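PDB 1RKX: CDP-glucose-4,6-dehydratase, which catalyses the NAD-dependent conversion of CDP-D-glucose to CDP-4-keto-6-deoxy-D-glucose with loss of water. Local coordinates for residues G33-G38 / R77-E82; E258-G263 / S308-Q313. All coordinates share one frame; numbering follows the deposited sequence.

Interaction 1. Residues G33-G38 / R77-E82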
ATOM      1  N   GLY C  33      16.125  19.582  36.668  1.00 24.80           N
ATOM      2  CA  GLY C  33      15.658  20.884  37.119  1.00 26.68           C
ATOM      3  C   GLY C  33      14.318  21.388  36.620  1.00 26.46           C
ATOM      4  O   GLY C  33      14.010  22.571  36.766  1.00 27.05           O
ATOM      5  N   ALA C  34      13.510  20.515  36.031  1.00 25.45           N
ATOM      6  CA  ALA C  34      12.212  20.951  35.536  1.00 25.43           C
ATOM      7  C   ALA C  34      11.219  21.093  36.683  1.00 23.79           C
ATOM      8  O   ALA C  34      11.390  20.495  37.744  1.00 24.82           O
ATOM      9  CB  ALA C  34      11.680  19.955  34.502  1.00 24.51           C
ATOM     10  N   THR C  35      10.191  21.904  36.462  1.00 24.20           N
ATOM     11  CA  THR C  35       9.129  22.101  37.443  1.00 26.21           C
ATOM     12  C   THR C  35       8.038  21.157  36.952  1.00 24.49           C
ATOM     13  O   THR C  35       7.360  21.437  35.967  1.00 24.32           O
ATOM     14  CB  THR C  35       8.622  23.550  37.426  1.00 26.55           C
ATOM     15  OG1 THR C  35       9.694  24.424  37.802  1.00 27.78           O
ATOM     16  CG2 THR C  35       7.463  23.724  38.396  1.00 27.53           C
ATOM     17  N   VAL C  36       7.881  20.036  37.640  1.00 22.85           N
ATOM     18  CA  VAL C  36       6.927  19.023  37.214  1.00 23.29           C
ATOM     19  C   VAL C  36       5.661  18.855  38.039  1.00 23.28           C
ATOM     20  O   VAL C  36       5.688  18.924  39.272  1.00 23.37           O
ATOM     21  CB  VAL C  36       7.615  17.643  37.153  1.00 24.35           C
ATOM     22  CG1 VAL C  36       6.742  16.658  36.383  1.00 23.41           C
ATOM     23  CG2 VAL C  36       8.996  17.774  36.513  1.00 23.27           C
ATOM     24  N   LYS C  37       4.554  18.622  37.337  1.00 23.45           N
ATOM     25  CA  LYS C  37       3.263  18.368  37.973  1.00 22.16           C
ATOM     26  C   LYS C  37       2.717  17.089  37.351  1.00 20.86           C
ATOM     27  O   LYS C  37       2.749  16.924  36.134  1.00 22.53           O
ATOM     28  CB  LYS C  37       2.269  19.510  37.734  1.00 21.38           C
ATOM     29  CG  LYS C  37       0.910  19.248  38.398  1.00 21.77           C
ATOM     30  CD  LYS C  37      -0.054  20.426  38.268  1.00 24.06           C
ATOM     31  CE  LYS C  37      -1.365  20.144  39.001  1.00 24.44           C
ATOM     32  NZ  LYS C  37      -2.364  21.243  38.846  1.00 24.81           N
ATOM     33  N   GLY C  38       2.224  16.187  38.189  1.00 20.63           N
ATOM     34  CA  GLY C  38       1.680  14.935  37.696  1.00 21.28           C
ATOM     35  C   GLY C  38       0.195  14.800  37.993  1.00 21.99           C
ATOM     36  O   GLY C  38      -0.307  15.361  38.967  1.00 20.09           O
ATOM     37  N   ARG C  77      -4.943  24.064  33.735  1.00 28.59           N
ATOM     38  CA  ARG C  77      -5.053  25.524  33.739  1.00 32.58           C
ATOM     39  C   ARG C  77      -4.341  26.131  34.941  1.00 31.95           C
ATOM     40  O   ARG C  77      -3.711  27.180  34.839  1.00 32.03           O
ATOM     41  CB  ARG C  77      -6.520  25.950  33.773  1.00 35.75           C
ATOM     42  CG  ARG C  77      -6.718  27.451  33.953  1.00 40.28           C
ATOM     43  CD  ARG C  77      -8.182  27.765  34.169  1.00 44.11           C
ATOM     44  NE  ARG C  77      -8.978  27.420  32.998  1.00 46.30           N
ATOM     45  CZ  ARG C  77     -10.272  27.126  33.035  1.00 47.99           C
ATOM     46  NH1 ARG C  77     -10.923  27.128  34.190  1.00 48.16           N
ATOM     47  NH2 ARG C  77     -10.916  26.832  31.916  1.00 48.65           N
ATOM     48  N   GLU C  78      -4.470  25.471  36.084  1.00 32.31           N
ATOM     49  CA  GLU C  78      -3.833  25.921  37.315  1.00 37.64           C
ATOM     50  C   GLU C  78      -2.314  25.918  37.171  1.00 33.42           C
ATOM     51  O   GLU C  78      -1.632  26.821  37.654  1.00 32.81           O
ATOM     52  CB  GLU C  78      -4.250  24.999  38.470  1.00 45.94           C
ATOM     53  CG  GLU C  78      -3.637  25.311  39.836  1.00 58.86           C
ATOM     54  CD  GLU C  78      -2.167  24.931  39.942  1.00 65.23           C
ATOM     55  OE1 GLU C  78      -1.814  23.776  39.615  1.00 67.65           O
ATOM     56  OE2 GLU C  78      -1.363  25.787  40.367  1.00 68.08           O
ATOM     57  N   PHE C  79      -1.792  24.909  36.483  1.00 27.76           N
ATOM     58  CA  PHE C  79      -0.355  24.753  36.301  1.00 26.26           C
ATOM     59  C   PHE C  79       0.292  25.540  35.155  1.00 25.62           C
ATOM     60  O   PHE C  79       1.456  25.931  35.262  1.00 26.34           O
ATOM     61  CB  PHE C  79      -0.032  23.263  36.146  1.00 24.83           C
ATOM     62  CG  PHE C  79       1.439  22.957  36.119  1.00 24.94           C
ATOM     63  CD1 PHE C  79       2.239  23.238  37.221  1.00 24.09           C
ATOM     64  CD2 PHE C  79       2.025  22.387  34.992  1.00 24.82           C
ATOM     65  CE1 PHE C  79       3.605  22.954  37.204  1.00 25.41           C
ATOM     66  CE2 PHE C  79       3.392  22.099  34.964  1.00 25.77           C
ATOM     67  CZ  PHE C  79       4.182  22.382  36.073  1.00 25.21           C
ATOM     68  N   GLN C  80      -0.441  25.768  34.069  1.00 24.53           N
ATOM     69  CA  GLN C  80       0.093  26.499  32.916  1.00 25.00           C
ATOM     70  C   GLN C  80       1.375  25.848  32.381  1.00 25.13           C
ATOM     71  O   GLN C  80       2.426  26.487  32.302  1.00 25.29           O
ATOM     72  CB  GLN C  80       0.390  27.953  33.301  1.00 26.48           C
ATOM     73  CG  GLN C  80      -0.825  28.742  33.775  1.00 28.61           C
ATOM     74  CD  GLN C  80      -1.783  29.078  32.653  1.00 30.37           C
ATOM     75  OE1 GLN C  80      -1.412  29.741  31.685  1.00 30.83           O
ATOM     76  NE2 GLN C  80      -3.028  28.624  32.778  1.00 32.25           N
ATOM     77  N   PRO C  81       1.305  24.566  31.998  1.00 23.77           N
ATOM     78  CA  PRO C  81       2.496  23.883  31.479  1.00 23.70           C
ATOM     79  C   PRO C  81       2.901  24.352  30.083  1.00 21.41           C
ATOM     80  O   PRO C  81       2.069  24.824  29.312  1.00 22.57           O
ATOM     81  CB  PRO C  81       2.066  22.419  31.478  1.00 22.81           C
ATOM     82  CG  PRO C  81       0.624  22.530  31.071  1.00 23.20           C
ATOM     83  CD  PRO C  81       0.133  23.674  31.961  1.00 23.68           C
ATOM     84  N   GLU C  82       4.187  24.216  29.768  1.00 25.05           N
ATOM     85  CA  GLU C  82       4.704  24.586  28.453  1.00 26.17           C
ATOM     86  C   GLU C  82       4.916  23.280  27.696  1.00 24.09           C
ATOM     87  O   GLU C  82       4.961  23.255  26.468  1.00 23.24           O
ATOM     88  CB  GLU C  82       6.062  25.271  28.562  1.00 28.57           C
ATOM     89  CG  GLU C  82       6.160  26.415  29.532  1.00 33.07           C
ATOM     90  CD  GLU C  82       7.606  26.830  29.721  1.00 34.67           C
ATOM     91  OE1 GLU C  82       8.207  27.322  28.739  1.00 31.73           O
ATOM     92  OE2 GLU C  82       8.137  26.640  30.841  1.00 32.81           O
TER
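Lys37 NZ is gripped from the helix side by two oxygens: Glu78 OE1, in a salt bridge with NZ to OE1 2.7 Å, and the backbone O of Ser75, one turn back. Glu62 adds a long, weak ion pair. The setting is the Rossmann fold, where helix 69-79 makes the crossover from strand 60-63 to strand 83-86 and packs against strand 35-40. NZ meets OE1 nearly in line with the CD-OE1 bond of Glu78, whose chain bends at chi2 (-73°) to turn CD aside.

The path to that charge runs over an aromatic face. Lys37, extended through all four torsions, runs antiparallel to the Phe79 side chain. Lys37 CB sits over the ring centre, 3.6 Å from the Phe79 centroid and 6° off the normal, a CH-pi contact, while Lys37 CD rests 3.5 Å from Phe79 CB. Lys37 CB thus covers the middle of one face and CD its CB-CG end, as the ammonium continues to the exposed Glu78. Arg11 on strand 11-15 contributes a cation-pi contact to the same ring. At the ring edge, close to its plane, the backbone O of Thr35 comes within 3.3 Å of Phe79 CZ.

Interaction 2. Residues E258-G263 / S308-Q313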
ATOM      1  N   GLU C 258       4.324  14.922  14.509  1.00 19.32           N
ATOM      2  CA  GLU C 258       3.851  13.734  13.801  1.00 21.16           C
ATOM      3  C   GLU C 258       3.987  12.535  14.733  1.00 18.29           C
ATOM      4  O   GLU C 258       4.166  12.696  15.940  1.00 17.23           O
ATOM      5  CB  GLU C 258       4.701  13.473  12.551  1.00 24.06           C
ATOM      6  CG  GLU C 258       5.318  14.709  11.927  1.00 30.95           C
ATOM      7  CD  GLU C 258       6.145  14.393  10.697  1.00 32.63           C
ATOM      8  OE1 GLU C 258       6.896  13.392  10.723  1.00 30.36           O
ATOM      9  OE2 GLU C 258       6.048  15.152   9.709  1.00 34.57           O
ATOM     10  N   GLY C 259       3.906  11.333  14.164  1.00 17.29           N
ATOM     11  CA  GLY C 259       4.038  10.121  14.958  1.00 14.05           C
ATOM     12  C   GLY C 259       5.467   9.604  14.902  1.00 15.62           C
ATOM     13  O   GLY C 259       6.124   9.713  13.864  1.00 16.47           O
ATOM     14  N   TRP C 260       5.945   9.019  16.001  1.00 14.80           N
ATOM     15  CA  TRP C 260       7.318   8.524  16.070  1.00 15.74           C
ATOM     16  C   TRP C 260       7.487   7.172  16.760  1.00 17.02           C
ATOM     17  O   TRP C 260       6.987   6.968  17.862  1.00 16.31           O
ATOM     18  CB  TRP C 260       8.202   9.532  16.813  1.00 16.05           C
ATOM     19  CG  TRP C 260       8.200  10.903  16.230  1.00 16.99           C
ATOM     20  CD1 TRP C 260       7.242  11.862  16.388  1.00 17.26           C
ATOM     21  CD2 TRP C 260       9.195  11.463  15.370  1.00 17.09           C
ATOM     22  NE1 TRP C 260       7.579  12.989  15.677  1.00 17.57           N
ATOM     23  CE2 TRP C 260       8.773  12.771  15.041  1.00 18.71           C
ATOM     24  CE3 TRP C 260      10.404  10.987  14.841  1.00 19.21           C
ATOM     25  CZ2 TRP C 260       9.518  13.614  14.204  1.00 17.81           C
ATOM     26  CZ3 TRP C 260      11.149  11.823  14.007  1.00 20.32           C
ATOM     27  CH2 TRP C 260      10.698  13.125  13.698  1.00 19.45           C
ATOM     28  N   ASN C 261       8.224   6.274  16.110  1.00 14.65           N
ATOM     29  CA  ASN C 261       8.517   4.942  16.641  1.00 17.84           C
ATOM     30  C   ASN C 261       9.820   4.947  17.443  1.00 17.92           C
ATOM     31  O   ASN C 261      10.810   5.550  17.027  1.00 17.39           O
ATOM     32  CB  ASN C 261       8.731   3.933  15.508  1.00 15.90           C
ATOM     33  CG  ASN C 261       7.453   3.523  14.807  1.00 16.76           C
ATOM     34  OD1 ASN C 261       7.506   2.954  13.717  1.00 22.09           O
ATOM     35  ND2 ASN C 261       6.312   3.780  15.422  1.00 15.89           N
ATOM     36  N   PHE C 262       9.829   4.247  18.571  1.00 16.94           N
ATOM     37  CA  PHE C 262      11.040   4.107  19.372  1.00 18.47           C
ATOM     38  C   PHE C 262      11.154   2.647  19.781  1.00 20.48           C
ATOM     39  O   PHE C 262      10.218   2.062  20.333  1.00 20.25           O
ATOM     40  CB  PHE C 262      11.026   5.016  20.609  1.00 18.76           C
ATOM     41  CG  PHE C 262      11.106   6.485  20.285  1.00 16.12           C
ATOM     42  CD1 PHE C 262       9.965   7.274  20.298  1.00 14.92           C
ATOM     43  CD2 PHE C 262      12.325   7.077  19.954  1.00 18.08           C
ATOM     44  CE1 PHE C 262      10.027   8.631  19.991  1.00 16.52           C
ATOM     45  CE2 PHE C 262      12.400   8.439  19.642  1.00 16.10           C
ATOM     46  CZ  PHE C 262      11.253   9.214  19.662  1.00 16.54           C
ATOM     47  N   GLY C 263      12.302   2.053  19.486  1.00 19.75           N
ATOM     48  CA  GLY C 263      12.516   0.662  19.818  1.00 19.79           C
ATOM     49  C   GLY C 263      13.982   0.295  19.712  1.00 19.46           C
ATOM     50  O   GLY C 263      14.792   1.108  19.275  1.00 21.19           O
ATOM     51  N   SER C 308      13.645   4.095  11.842  1.00 16.17           N
ATOM     52  CA  SER C 308      14.518   4.866  10.958  1.00 18.13           C
ATOM     53  C   SER C 308      14.216   6.363  11.053  1.00 18.36           C
ATOM     54  O   SER C 308      15.117   7.193  10.956  1.00 18.23           O
ATOM     55  CB  SER C 308      14.350   4.406   9.504  1.00 17.77           C
ATOM     56  OG  SER C 308      14.721   3.043   9.340  1.00 17.48           O
ATOM     57  N   LYS C 309      12.946   6.703  11.246  1.00 18.21           N
ATOM     58  CA  LYS C 309      12.530   8.100  11.339  1.00 19.65           C
ATOM     59  C   LYS C 309      13.148   8.814  12.546  1.00 19.19           C
ATOM     60  O   LYS C 309      13.720   9.894  12.409  1.00 19.59           O
ATOM     61  CB  LYS C 309      11.007   8.175  11.408  1.00 18.27           C
ATOM     62  CG  LYS C 309      10.429   9.569  11.288  1.00 21.08           C
ATOM     63  CD  LYS C 309       8.912   9.487  11.418  1.00 21.78           C
ATOM     64  CE  LYS C 309       8.251  10.830  11.327  1.00 23.36           C
ATOM     65  NZ  LYS C 309       6.766  10.659  11.301  1.00 23.17           N
ATOM     66  N   ALA C 310      13.020   8.212  13.726  1.00 19.38           N
ATOM     67  CA  ALA C 310      13.586   8.780  14.948  1.00 21.14           C
ATOM     68  C   ALA C 310      15.103   8.939  14.795  1.00 21.93           C
ATOM     69  O   ALA C 310      15.686   9.950  15.199  1.00 22.45           O
ATOM     70  CB  ALA C 310      13.281   7.868  16.133  1.00 20.42           C
ATOM     71  N   LYS C 311      15.741   7.928  14.220  1.00 25.24           N
ATOM     72  CA  LYS C 311      17.184   7.957  14.024  1.00 25.38           C
ATOM     73  C   LYS C 311      17.618   9.077  13.081  1.00 26.34           C
ATOM     74  O   LYS C 311      18.497   9.871  13.412  1.00 25.66           O
ATOM     75  CB  LYS C 311      17.667   6.615  13.469  1.00 26.28           C
ATOM     76  CG  LYS C 311      19.139   6.608  13.093  1.00 31.18           C
ATOM     77  CD  LYS C 311      19.562   5.279  12.485  1.00 33.77           C
ATOM     78  CE  LYS C 311      21.031   5.317  12.084  1.00 35.71           C
ATOM     79  NZ  LYS C 311      21.530   3.980  11.667  1.00 36.13           N
ATOM     80  N   MET C 312      16.987   9.134  11.915  1.00 28.23           N
ATOM     81  CA  MET C 312      17.304  10.122  10.889  1.00 34.53           C
ATOM     82  C   MET C 312      16.890  11.561  11.189  1.00 34.37           C
ATOM     83  O   MET C 312      17.680  12.486  11.015  1.00 34.71           O
ATOM     84  CB  MET C 312      16.667   9.707   9.558  1.00 40.60           C
ATOM     85  CG  MET C 312      17.099   8.349   9.035  1.00 49.82           C
ATOM     86  SD  MET C 312      18.792   8.333   8.427  1.00 56.72           S
ATOM     87  CE  MET C 312      19.649   7.572   9.810  1.00 58.10           C
ATOM     88  N   GLN C 313      15.653  11.751  11.631  1.00 33.88           N
ATOM     89  CA  GLN C 313      15.153  13.096  11.900  1.00 35.41           C
ATOM     90  C   GLN C 313      15.400  13.653  13.297  1.00 32.79           C
ATOM     91  O   GLN C 313      15.430  14.867  13.478  1.00 32.86           O
ATOM     92  CB  GLN C 313      13.658  13.160  11.579  1.00 38.58           C
ATOM     93  CG  GLN C 313      13.359  13.090  10.092  1.00 44.89           C
ATOM     94  CD  GLN C 313      11.877  13.052   9.798  1.00 48.33           C
ATOM     95  OE1 GLN C 313      11.107  13.851  10.331  1.00 51.05           O
ATOM     96  NE2 GLN C 313      11.467  12.126   8.940  1.00 50.42           N
TER
HETATM   97  O   HOH W   1       8.656  13.166   8.651  1.00 39.32           O
HETATM   98  O   HOH W   2      11.247   6.238  14.294  1.00 16.40           O
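The indole of Trp260 carries the Lys309 side chain on one face and meets the helix 308-314 at its edge, where Ala310 N and CA and Gln313 CB lie near the ring plane. Lys309 crosses the indole at about a right angle: CE stands 3.9 Å from the centroid of the six-membered ring of Trp260 and 3° off its normal, a CH-pi contact. NZ lies farther out over the same face, giving a cation-pi contact as well. At the pyrrole side, Trp260 NE1 is held by the O of Tyr256. The second ring, Phe262, touches Ala310 CB obliquely through CE2 at 3.7 Å and has Trp316 edge-to-face.

With CG anti to the backbone N (chi1 -171°) and an extended chain beyond, Lys309 carries its ammonium to the strand. There it donates to the backbone O of Gly259, NZ to O 2.8 Å and in the carbonyl plane, and makes a salt bridge with Glu258 OE1 whose hydrogen bond is weak. Two waters join the segments further: one donates to Glu258 OE1 and accepts from Gln313 NE2, the other accepts from the backbone N of Ala310, water to N 2.7 Å, and lies near the backbone O of Asn261, to which it may donate. Ile142 of the second subunit also packs on Lys309.

Strand 259-261, 101° to the helix, is the seventh strand, at one edge within this chain, of a parallel sheet ordered 3-2-1-4-5-6-7, the arrangement of the short-chain dehydrogenase/reductase Rossmann fold.

How the interactions relate
Both contacts set a helix against the same seven-stranded parallel sheet, but on different strands, with centres about 26 Å apart. Interaction 1 uses the strand next to one border, and its helix belongs to a crossover within the nucleotide-binding half of the fold; interaction 2 uses the strand at the other border and a helix that follows much later in the chain. Each is largely buried, and each illustrates one principle: a lysine lays its methylenes over an aromatic face and takes its ammonium to a carboxylate. In 33-38/77-82 the strand supplies the lysine and the helix the ring; in 258-263/308-313 the roles are exchanged, waters bridge the elements, and a second subunit lies alongside.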